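Long-range contacts in DyP (Bjerkandera adusta, PDB 3MM3), which binds heme b and, as a dye-decolorizing peroxidase, probably uses hydrogen peroxide to oxidise dyes and related substrates: residues 14-19 with 326-331; 220-225 with 353-358; 290-295 with 314-319. The protein carries 1 engineered substitution. All coordinates share one frame; numbering follows the deposited sequence.

Contact 1 (14-19 with 326-331). With HEM (protoporphyrin IX containing Fe), chain B; CYN (cyanide ion), chain C.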
# COMPACT_ATOMS: atom_id res chain seq x y z
N ASP A 14 2.19 -10.49 -7.81
CA ASP A 14 1.63 -9.46 -6.95
C ASP A 14 2.13 -8.07 -7.33
O ASP A 14 1.47 -7.08 -7.05
CB ASP A 14 1.92 -9.74 -5.47
CG ASP A 14 1.02 -8.95 -4.54
OD1 ASP A 14 -0.21 -8.98 -4.75
OD2 ASP A 14 1.54 -8.30 -3.60
N ILE A 15 3.28 -8.01 -8.00
CA ILE A 15 3.85 -6.72 -8.38
C ILE A 15 3.00 -6.02 -9.44
O ILE A 15 2.70 -4.83 -9.31
CB ILE A 15 5.28 -6.88 -8.97
CG1 ILE A 15 6.22 -7.51 -7.94
CG2 ILE A 15 5.81 -5.52 -9.44
CD1 ILE A 15 7.53 -8.02 -8.55
N LEU A 16 2.64 -6.76 -10.49
CA LEU A 16 2.03 -6.18 -11.68
C LEU A 16 0.52 -6.31 -11.70
O LEU A 16 -0.19 -5.38 -12.12
CB LEU A 16 2.64 -6.83 -12.92
CG LEU A 16 2.16 -6.43 -14.32
CD1 LEU A 16 2.48 -4.97 -14.60
CD2 LEU A 16 2.79 -7.34 -15.36
N VAL A 17 0.01 -7.45 -11.24
CA VAL A 17 -1.40 -7.76 -11.37
C VAL A 17 -2.09 -7.63 -10.02
O VAL A 17 -3.16 -7.02 -9.91
CB VAL A 17 -1.61 -9.17 -11.98
CG1 VAL A 17 -3.11 -9.50 -12.09
CG2 VAL A 17 -0.95 -9.27 -13.34
N GLY A 18 -1.48 -8.22 -9.00
CA GLY A 18 -2.03 -8.21 -7.65
C GLY A 18 -2.77 -9.49 -7.35
O GLY A 18 -3.59 -9.95 -8.15
N MET A 19 -2.49 -10.09 -6.19
CA MET A 19 -3.13 -11.35 -5.83
C MET A 19 -4.65 -11.23 -5.66
O MET A 19 -5.39 -12.12 -6.10
CB MET A 19 -2.50 -11.96 -4.58
CG MET A 19 -1.09 -12.43 -4.80
SD MET A 19 -0.46 -13.21 -3.34
CE MET A 19 1.17 -13.69 -3.93
N HIS A 326 4.56 7.22 -9.26
CA HIS A 326 3.49 6.23 -9.17
C HIS A 326 4.02 4.92 -8.62
O HIS A 326 5.19 4.59 -8.80
CB HIS A 326 2.86 6.02 -10.54
CG HIS A 326 2.10 7.21 -11.02
ND1 HIS A 326 0.83 7.51 -10.57
CD2 HIS A 326 2.45 8.22 -11.85
CE1 HIS A 326 0.43 8.64 -11.12
NE2 HIS A 326 1.39 9.08 -11.91
N ALA A 327 3.14 4.19 -7.94
CA ALA A 327 3.51 2.89 -7.39
C ALA A 327 2.29 1.97 -7.41
O ALA A 327 1.16 2.44 -7.41
CB ALA A 327 4.02 3.05 -5.97
N MET A 328 2.54 0.66 -7.41
CA MET A 328 1.47 -0.34 -7.30
C MET A 328 1.22 -0.65 -5.84
O MET A 328 2.16 -0.77 -5.06
CB MET A 328 1.87 -1.63 -8.01
CG MET A 328 2.03 -1.51 -9.51
SD MET A 328 0.47 -1.25 -10.37
CE MET A 328 0.97 -1.61 -12.05
N ARG A 329 -0.05 -0.80 -5.46
CA ARG A 329 -0.39 -1.15 -4.07
C ARG A 329 -1.10 -2.48 -3.99
O ARG A 329 -1.96 -2.78 -4.82
CB ARG A 329 -1.25 -0.06 -3.44
CG ARG A 329 -0.51 1.24 -3.21
CD ARG A 329 -1.44 2.38 -2.77
NE ARG A 329 -2.48 2.57 -3.78
CZ ARG A 329 -3.79 2.48 -3.59
NH1 ARG A 329 -4.31 2.27 -2.37
NH2 ARG A 329 -4.61 2.65 -4.62
N SER A 330 -0.77 -3.27 -2.97
CA SER A 330 -1.45 -4.57 -2.80
C SER A 330 -1.70 -4.87 -1.32
O SER A 330 -1.24 -5.89 -0.80
CB SER A 330 -0.68 -5.71 -3.50
OG SER A 330 -1.48 -6.88 -3.65
N SER A 331 -2.43 -3.98 -0.66
CA SER A 331 -2.66 -4.08 0.79
C SER A 331 -3.85 -4.95 1.18
O SER A 331 -4.71 -5.26 0.35
CB SER A 331 -2.80 -2.69 1.38
OG SER A 331 -1.71 -1.87 0.98
CHA HEM B . -5.50 5.42 -1.84
CHB HEM B . -6.55 4.14 2.69
CHC HEM B . -1.85 4.30 3.83
CHD HEM B . -0.78 5.69 -0.66
C1A HEM B . -6.19 5.09 -0.71
C2A HEM B . -7.63 4.98 -0.61
C3A HEM B . -7.92 4.64 0.64
C4A HEM B . -6.68 4.50 1.37
CMA HEM B . -9.31 4.40 1.25
CAA HEM B . -8.62 5.27 -1.77
CBA HEM B . -8.71 4.12 -2.78
CGA HEM B . -7.90 4.39 -4.03
O1A HEM B . -7.88 5.54 -4.50
O2A HEM B . -7.31 3.45 -4.59
C1B HEM B . -5.37 4.06 3.40
C2B HEM B . -5.24 3.62 4.77
C3B HEM B . -3.94 3.66 5.08
C4B HEM B . -3.22 4.11 3.90
CMB HEM B . -6.42 3.22 5.67
CAB HEM B . -3.27 3.29 6.42
CBB HEM B . -3.80 2.42 7.28
C1C HEM B . -1.16 4.75 2.73
C2C HEM B . 0.25 5.06 2.70
C3C HEM B . 0.54 5.46 1.44
C4C HEM B . -0.67 5.41 0.67
CMC HEM B . 1.20 4.90 3.91
CAC HEM B . 1.90 5.90 0.85
CBC HEM B . 2.79 6.57 1.58
C1D HEM B . -1.94 5.66 -1.39
C2D HEM B . -1.99 5.88 -2.81
C3D HEM B . -3.44 5.81 -3.17
C4D HEM B . -4.14 5.55 -1.94
CMD HEM B . -0.84 6.12 -3.79
CAD HEM B . -4.02 5.99 -4.57
CBD HEM B . -4.07 7.49 -4.85
CGD HEM B . -4.48 7.78 -6.28
O1D HEM B . -5.39 8.62 -6.47
O2D HEM B . -3.91 7.19 -7.22
NA HEM B . -5.65 4.77 0.51
NB HEM B . -4.12 4.35 2.88
NC HEM B . -1.70 4.99 1.49
ND HEM B . -3.23 5.45 -0.89
FE HEM B . -3.67 4.92 1.02
C CYN C . -3.46 2.91 0.63
N CYN C . -3.41 1.78 0.48
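Ser330 OG donates to Asp14 OD1 at 2.7 Å, the one hydrogen bond between residues 14-19, in the N-terminal part of the DyP fold, and 326-331, on strand 328-334 at one margin of the C-terminal sheet. A chi1 of -165° carries OG out toward the carboxylate, where it meets OD1 on the syn side, a little out of the carboxylate plane. The same oxygen takes a second bond, from Met19 N at 2.9 Å (N-H...O angle 164°), through its anti lone pair. Gly18, with positive phi, turns the chain out of the helix just before Met19. Asp14 OD2 is held by Tyr359 OH, so both carboxylate oxygens have donors.

The apolar part belongs to Met328. Its CB points toward the helix end; chi1 (-66°) sets CG against Ile15 O at 3.4 Å, and the bend at chi2 carries the sulfur and CE on toward Leu16. The terminal CE sits 3.9 Å from Leu16 O and only loosely touches Leu16 CD1, at 4.5 Å. The side chains of Ile15 and Leu16 start away from the strand, so Met328 packs mainly on backbone carbonyls.

Strand alternation sends Arg329 the other way, to the heme. One guanidinium face lies over pyrrole carbon C3D. NH2 donates to propionate oxygen O2A at 2.8 Å, and NH1 reaches the cyanide N at 3.0 Å, with the ligand at the guanidinium edge. Ser174 O and the engineered Asn171 accept further bonds from these nitrogens.

The donors around Asp14 are consistent with a charged carboxylate, with partners at both oxygens, in a buried place. It probably helps to steady Ser330, the residue next to the arginine that binds both the heme propionate and the iron's cyanide ligand.

Contact 2 (220-225 with 353-358). With HEM (protoporphyrin IX containing Fe), chain B; CYN (cyanide ion), chain C.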
# COMPACT_ATOMS: atom_id res chain seq x y z
N PHE A 220 6.90 -2.55 2.72
CA PHE A 220 5.90 -3.16 3.57
C PHE A 220 5.75 -2.31 4.83
O PHE A 220 6.74 -1.88 5.42
CB PHE A 220 6.29 -4.60 3.96
CG PHE A 220 5.33 -5.22 4.93
CD1 PHE A 220 4.14 -5.77 4.47
CD2 PHE A 220 5.58 -5.22 6.30
CE1 PHE A 220 3.22 -6.31 5.36
CE2 PHE A 220 4.66 -5.76 7.18
CZ PHE A 220 3.48 -6.30 6.70
N ARG A 221 4.50 -2.07 5.23
CA ARG A 221 4.21 -1.35 6.49
C ARG A 221 3.11 -2.07 7.24
O ARG A 221 2.09 -2.43 6.67
CB ARG A 221 3.76 0.09 6.24
CG ARG A 221 4.72 0.93 5.40
CD ARG A 221 5.83 1.52 6.26
NE ARG A 221 5.41 2.77 6.90
CZ ARG A 221 5.98 3.31 7.98
NH1 ARG A 221 6.97 2.70 8.63
NH2 ARG A 221 5.54 4.47 8.42
N HIS A 222 3.35 -2.27 8.53
CA HIS A 222 2.35 -2.82 9.43
C HIS A 222 1.69 -1.67 10.17
O HIS A 222 2.31 -1.06 11.04
CB HIS A 222 3.04 -3.79 10.40
CG HIS A 222 2.11 -4.41 11.40
ND1 HIS A 222 2.57 -5.10 12.50
CD2 HIS A 222 0.76 -4.41 11.48
CE1 HIS A 222 1.54 -5.52 13.20
NE2 HIS A 222 0.43 -5.11 12.61
N PHE A 223 0.44 -1.36 9.83
CA PHE A 223 -0.27 -0.26 10.49
C PHE A 223 -1.35 -0.78 11.40
O PHE A 223 -2.20 -1.56 10.97
CB PHE A 223 -0.98 0.62 9.45
CG PHE A 223 -0.05 1.36 8.52
CD1 PHE A 223 0.92 2.23 9.01
CD2 PHE A 223 -0.20 1.23 7.14
CE1 PHE A 223 1.75 2.93 8.14
CE2 PHE A 223 0.62 1.93 6.27
CZ PHE A 223 1.59 2.79 6.77
N GLN A 224 -1.34 -0.35 12.66
CA GLN A 224 -2.48 -0.56 13.54
C GLN A 224 -3.43 0.63 13.39
O GLN A 224 -2.98 1.77 13.39
CB GLN A 224 -2.02 -0.71 14.99
CG GLN A 224 -3.16 -0.94 15.96
CD GLN A 224 -2.74 -1.46 17.31
OE1 GLN A 224 -1.56 -1.75 17.55
NE2 GLN A 224 -3.71 -1.60 18.21
N GLN A 225 -4.73 0.36 13.26
CA GLN A 225 -5.72 1.41 13.11
C GLN A 225 -6.59 1.54 14.34
O GLN A 225 -6.98 0.53 14.94
CB GLN A 225 -6.60 1.16 11.88
CG GLN A 225 -5.86 1.46 10.57
CD GLN A 225 -6.61 1.03 9.33
OE1 GLN A 225 -6.34 -0.04 8.79
NE2 GLN A 225 -7.55 1.85 8.88
N GLY A 353 -5.99 -3.43 11.65
CA GLY A 353 -5.30 -2.43 10.84
C GLY A 353 -5.12 -2.83 9.40
O GLY A 353 -5.99 -3.49 8.82
N LEU A 354 -3.98 -2.45 8.84
CA LEU A 354 -3.70 -2.63 7.43
C LEU A 354 -2.30 -3.19 7.26
O LEU A 354 -1.36 -2.67 7.84
CB LEU A 354 -3.82 -1.31 6.65
CG LEU A 354 -3.84 -1.42 5.12
CD1 LEU A 354 -5.11 -2.15 4.63
CD2 LEU A 354 -3.76 -0.05 4.49
N LEU A 355 -2.19 -4.26 6.48
CA LEU A 355 -0.90 -4.76 6.03
C LEU A 355 -0.68 -4.14 4.66
O LEU A 355 -1.29 -4.54 3.67
CB LEU A 355 -0.89 -6.30 5.97
CG LEU A 355 -1.32 -6.96 7.29
CD1 LEU A 355 -1.34 -8.47 7.12
CD2 LEU A 355 -0.41 -6.57 8.46
N PHE A 356 0.16 -3.11 4.64
CA PHE A 356 0.31 -2.24 3.48
C PHE A 356 1.51 -2.65 2.64
O PHE A 356 2.60 -2.90 3.17
CB PHE A 356 0.43 -0.81 3.99
CG PHE A 356 0.78 0.21 2.95
CD1 PHE A 356 -0.22 0.95 2.32
CD2 PHE A 356 2.12 0.47 2.63
CE1 PHE A 356 0.11 1.92 1.36
CE2 PHE A 356 2.45 1.44 1.69
CZ PHE A 356 1.45 2.18 1.05
N VAL A 357 1.30 -2.68 1.33
CA VAL A 357 2.30 -3.14 0.38
C VAL A 357 2.32 -2.16 -0.79
O VAL A 357 1.30 -1.92 -1.42
CB VAL A 357 1.93 -4.57 -0.11
CG1 VAL A 357 2.83 -5.02 -1.23
CG2 VAL A 357 1.99 -5.58 1.03
N GLU A 358 3.49 -1.61 -1.07
CA GLU A 358 3.63 -0.72 -2.23
C GLU A 358 4.89 -1.11 -3.01
O GLU A 358 5.96 -1.26 -2.41
CB GLU A 358 3.67 0.73 -1.77
CG GLU A 358 3.43 1.72 -2.86
CD GLU A 358 3.07 3.12 -2.36
OE1 GLU A 358 3.51 3.51 -1.26
OE2 GLU A 358 2.35 3.85 -3.07
CHA HEM B . -5.50 5.42 -1.84
CHB HEM B . -6.55 4.14 2.69
CHC HEM B . -1.85 4.30 3.83
CHD HEM B . -0.78 5.69 -0.66
C1A HEM B . -6.19 5.09 -0.71
C2A HEM B . -7.63 4.98 -0.61
C3A HEM B . -7.92 4.64 0.64
C4A HEM B . -6.68 4.50 1.37
CMA HEM B . -9.31 4.40 1.25
CAA HEM B . -8.62 5.27 -1.77
CBA HEM B . -8.71 4.12 -2.78
CGA HEM B . -7.90 4.39 -4.03
O1A HEM B . -7.88 5.54 -4.50
O2A HEM B . -7.31 3.45 -4.59
C1B HEM B . -5.37 4.06 3.40
C2B HEM B . -5.24 3.62 4.77
C3B HEM B . -3.94 3.66 5.08
C4B HEM B . -3.22 4.11 3.90
CMB HEM B . -6.42 3.22 5.67
CAB HEM B . -3.27 3.29 6.42
CBB HEM B . -3.80 2.42 7.28
C1C HEM B . -1.16 4.75 2.73
C2C HEM B . 0.25 5.06 2.70
C3C HEM B . 0.54 5.46 1.44
C4C HEM B . -0.67 5.41 0.67
CMC HEM B . 1.20 4.90 3.91
CAC HEM B . 1.90 5.90 0.85
CBC HEM B . 2.79 6.57 1.58
C1D HEM B . -1.94 5.66 -1.39
C2D HEM B . -1.99 5.88 -2.81
C3D HEM B . -3.44 5.81 -3.17
C4D HEM B . -4.14 5.55 -1.94
CMD HEM B . -0.84 6.12 -3.79
CAD HEM B . -4.02 5.99 -4.57
CBD HEM B . -4.07 7.49 -4.85
CGD HEM B . -4.48 7.78 -6.28
O1D HEM B . -5.39 8.62 -6.47
O2D HEM B . -3.91 7.19 -7.22
NA HEM B . -5.65 4.77 0.51
NB HEM B . -4.12 4.35 2.88
NC HEM B . -1.70 4.99 1.49
ND HEM B . -3.23 5.45 -0.89
FE HEM B . -3.67 4.92 1.02
C CYN C . -3.46 2.91 0.63
N CYN C . -3.41 1.78 0.48
O HOH W 1 -7.73 -1.78 7.31
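With chi1 172° at Phe356 and -66° at Phe223, two rings that already share a face of an antiparallel strand pair lean so that they lie side by side against the heme. Both strands belong to the four-stranded sheet in the C-terminal half of the alpha+beta barrel fold. An edge of Phe223 is turned toward the face of Phe356 in an offset edge-to-face pair, centroids 5.7 Å apart and planes at 61°. Phe356 presses on the porphyrin, its CE1 3.4 Å from heme C1C, while the cyanide N comes to its ring edge. A valine in place of Phe356 would probably leave the edge of Phe223 without its aromatic partner and open a gap beside pyrrole C and the cyanide.

Four backbone hydrogen bonds set the register, two each in the pairs Arg221 with Phe356 and Phe223 with Leu354. Arg221 lays its CG on Phe356 CD2 at 3.8 Å before its guanidinium leaves for Asp103. On the other side of the ribbon Phe220 CE1 packs on Leu355 CB at 4.2 Å, and its ring meets Phe26 and Phe28 of the N-terminal sheet.

Gly353 lets the strands close in: a side chain would run into Phe223 O, which receives a CA-H...O contact from Gly353 CA at 3.2 Å. Gln225 NE2 bonds Glu165, while one water donates to Gln225 OE1 at 2.7 Å and to Gly353 O at 2.9 Å.

Contact 3 (290-295 with 314-319). With HEM (protoporphyrin IX containing Fe), chain B.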
# COMPACT_ATOMS: atom_id res chain seq x y z
N ASN A 290 -11.70 8.98 -13.07
CA ASN A 290 -11.69 9.96 -14.15
C ASN A 290 -11.80 11.40 -13.62
O ASN A 290 -12.78 12.11 -13.84
CB ASN A 290 -12.81 9.65 -15.15
CG ASN A 290 -12.65 10.39 -16.46
OD1 ASN A 290 -11.61 10.98 -16.74
ND2 ASN A 290 -13.71 10.37 -17.27
N PHE A 291 -10.74 11.81 -12.92
CA PHE A 291 -10.65 13.14 -12.33
C PHE A 291 -9.18 13.48 -12.18
O PHE A 291 -8.32 12.59 -12.16
CB PHE A 291 -11.38 13.19 -10.96
CG PHE A 291 -10.74 12.33 -9.89
CD1 PHE A 291 -9.81 12.86 -9.00
CD2 PHE A 291 -11.07 10.98 -9.78
CE1 PHE A 291 -9.22 12.07 -8.02
CE2 PHE A 291 -10.47 10.17 -8.81
CZ PHE A 291 -9.56 10.72 -7.92
N ASP A 292 -8.89 14.77 -12.08
CA ASP A 292 -7.49 15.19 -11.97
C ASP A 292 -7.26 16.45 -11.13
O ASP A 292 -6.17 17.01 -11.17
CB ASP A 292 -6.87 15.35 -13.37
CG ASP A 292 -7.54 16.41 -14.21
OD1 ASP A 292 -8.41 17.14 -13.69
OD2 ASP A 292 -7.19 16.51 -15.40
N TYR A 293 -8.29 16.87 -10.39
CA TYR A 293 -8.28 18.10 -9.57
C TYR A 293 -8.26 19.41 -10.35
O TYR A 293 -8.20 20.48 -9.74
CB TYR A 293 -7.15 18.11 -8.50
CG TYR A 293 -7.14 16.85 -7.68
CD1 TYR A 293 -8.24 16.49 -6.91
CD2 TYR A 293 -6.05 15.98 -7.72
CE1 TYR A 293 -8.25 15.31 -6.18
CE2 TYR A 293 -6.03 14.80 -6.98
CZ TYR A 293 -7.15 14.47 -6.22
OH TYR A 293 -7.18 13.30 -5.50
N SER A 294 -8.32 19.33 -11.68
CA SER A 294 -8.19 20.53 -12.52
C SER A 294 -9.28 21.56 -12.28
O SER A 294 -9.08 22.75 -12.55
CB SER A 294 -8.13 20.18 -14.01
OG SER A 294 -9.33 19.59 -14.44
N ASP A 295 -10.42 21.12 -11.75
CA ASP A 295 -11.51 22.05 -11.42
C ASP A 295 -11.49 22.51 -9.96
O ASP A 295 -12.43 23.16 -9.51
CB ASP A 295 -12.86 21.44 -11.79
CG ASP A 295 -13.08 21.34 -13.30
OD1 ASP A 295 -12.28 21.91 -14.08
OD2 ASP A 295 -14.06 20.69 -13.71
N PRO A 314 -0.97 13.50 -6.68
CA PRO A 314 -1.44 14.88 -6.83
C PRO A 314 -2.06 15.22 -8.18
O PRO A 314 -2.66 16.29 -8.29
CB PRO A 314 -0.18 15.71 -6.58
CG PRO A 314 0.74 14.80 -5.85
CD PRO A 314 0.48 13.45 -6.40
N ARG A 315 -1.94 14.34 -9.17
CA ARG A 315 -2.53 14.57 -10.49
C ARG A 315 -2.17 15.99 -10.97
O ARG A 315 -0.98 16.34 -10.98
CB ARG A 315 -4.04 14.26 -10.49
CG ARG A 315 -4.33 12.86 -9.93
CD ARG A 315 -5.77 12.43 -10.00
NE ARG A 315 -5.91 11.14 -9.31
CZ ARG A 315 -6.65 10.12 -9.72
NH1 ARG A 315 -7.35 10.18 -10.85
NH2 ARG A 315 -6.65 9.00 -9.01
N GLN A 316 -3.15 16.81 -11.34
CA GLN A 316 -2.85 18.13 -11.91
C GLN A 316 -2.25 19.14 -10.93
O GLN A 316 -1.78 20.19 -11.35
CB GLN A 316 -4.08 18.72 -12.62
CG GLN A 316 -4.34 18.15 -14.01
CD GLN A 316 -3.21 18.43 -15.00
OE1 GLN A 316 -2.72 17.52 -15.66
NE2 GLN A 316 -2.79 19.68 -15.08
N ASP A 317 -2.23 18.83 -9.63
CA ASP A 317 -1.52 19.70 -8.69
C ASP A 317 -0.04 19.79 -9.04
O ASP A 317 0.62 20.75 -8.67
CB ASP A 317 -1.65 19.22 -7.24
CG ASP A 317 -3.01 19.51 -6.63
OD1 ASP A 317 -3.74 20.42 -7.07
OD2 ASP A 317 -3.35 18.81 -5.66
N LEU A 318 0.48 18.79 -9.75
CA LEU A 318 1.88 18.82 -10.20
C LEU A 318 2.10 19.64 -11.48
O LEU A 318 3.24 19.86 -11.89
CB LEU A 318 2.44 17.40 -10.38
CG LEU A 318 2.51 16.48 -9.15
CD1 LEU A 318 3.16 15.17 -9.55
CD2 LEU A 318 3.24 17.09 -7.97
N GLY A 319 1.01 20.07 -12.11
CA GLY A 319 1.07 20.90 -13.31
C GLY A 319 0.89 20.13 -14.60
O GLY A 319 0.85 20.71 -15.68
CHA HEM B . -5.50 5.42 -1.84
CHB HEM B . -6.55 4.14 2.69
CHC HEM B . -1.85 4.30 3.83
CHD HEM B . -0.78 5.69 -0.66
C1A HEM B . -6.19 5.09 -0.71
C2A HEM B . -7.63 4.98 -0.61
C3A HEM B . -7.92 4.64 0.64
C4A HEM B . -6.68 4.50 1.37
CMA HEM B . -9.31 4.40 1.25
CAA HEM B . -8.62 5.27 -1.77
CBA HEM B . -8.71 4.12 -2.78
CGA HEM B . -7.90 4.39 -4.03
O1A HEM B . -7.88 5.54 -4.50
O2A HEM B . -7.31 3.45 -4.59
C1B HEM B . -5.37 4.06 3.40
C2B HEM B . -5.24 3.62 4.77
C3B HEM B . -3.94 3.66 5.08
C4B HEM B . -3.22 4.11 3.90
CMB HEM B . -6.42 3.22 5.67
CAB HEM B . -3.27 3.29 6.42
CBB HEM B . -3.80 2.42 7.28
C1C HEM B . -1.16 4.75 2.73
C2C HEM B . 0.25 5.06 2.70
C3C HEM B . 0.54 5.46 1.44
C4C HEM B . -0.67 5.41 0.67
CMC HEM B . 1.20 4.90 3.91
CAC HEM B . 1.90 5.90 0.85
CBC HEM B . 2.79 6.57 1.58
C1D HEM B . -1.94 5.66 -1.39
C2D HEM B . -1.99 5.88 -2.81
C3D HEM B . -3.44 5.81 -3.17
C4D HEM B . -4.14 5.55 -1.94
CMD HEM B . -0.84 6.12 -3.79
CAD HEM B . -4.02 5.99 -4.57
CBD HEM B . -4.07 7.49 -4.85
CGD HEM B . -4.48 7.78 -6.28
O1D HEM B . -5.39 8.62 -6.47
O2D HEM B . -3.91 7.19 -7.22
NA HEM B . -5.65 4.77 0.51
NB HEM B . -4.12 4.35 2.88
NC HEM B . -1.70 4.99 1.49
ND HEM B . -3.23 5.45 -0.89
FE HEM B . -3.67 4.92 1.02
O HOH W 2 -5.47 11.39 -6.49
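The guanidinium of Arg315 lies flat on the ring of Phe291, a stacked cation-pi pair joining the two loops that flank helix 308-312, the helix that begins with the axial heme ligand His308. The planes are 9° apart and Arg315 CZ is 3.9 Å from the ring centroid, while the side chains themselves cross at about a right angle. Phe291 takes the crowded position between its backbone N and carbonyl carbon (chi1 66°), which brings the ring back over the arginine. Arg315 comes in extended from CG to NE.

Tyr293 is turned quite differently: its ring plane stands 75° from the guanidinium. It crosses the aliphatic part of Arg315, with CE2 3.8 Å from Arg315 CD, and its edge points at Pro314 O, 3.5 Å from CD2.

The stacked guanidinium is also gripped through its nitrogens. NH1 donates to Phe291 O at 2.9 Å, somewhat out of the carbonyl plane. NH2 meets heme propionate oxygen O1D at 2.9 Å, in the guanidinium plane, and also bonds Asn289. Stack and bonds together would restrain rotation of the group while it holds the propionate.

Further along, Gln316 N donates to Asp292 O at 3.0 Å, and the Gln316 side chain runs alongside that of Asp292. Asp292 shapes its own loop by an Asx turn: OD1 accepts from Ser294 N and, on its syn side, from Ser294 OG. Between the arginine, the tyrosine and the heme sits a water that donates to heme O1D, accepts from Arg315 NE at 2.9 Å and lies 2.7 Å from Tyr293 OH.

How the contacts relate
All three contacts converge on the heme. Contacts 1 and 2 are direct neighbours, their centres 14 Å apart: strand 328-334 pairs with strand 353-360, Ser330 N lying 2.9 Å from Val357 O and Ser331 OG 3.1 Å from Val357 N. Both also reach the cyanide, contact 1 through Arg329 and contact 2 through Phe356, so one sheet supplies both residues. Contact 3 stands apart, its centre 23 Å from that of contact 1 and 27 Å from that of contact 2, and is nested in the chain loops both close. It meets only a propionate, the side chain of Arg315 about 12 Å from the cyanide at the nearest atoms; Arg329 holds the other propionate.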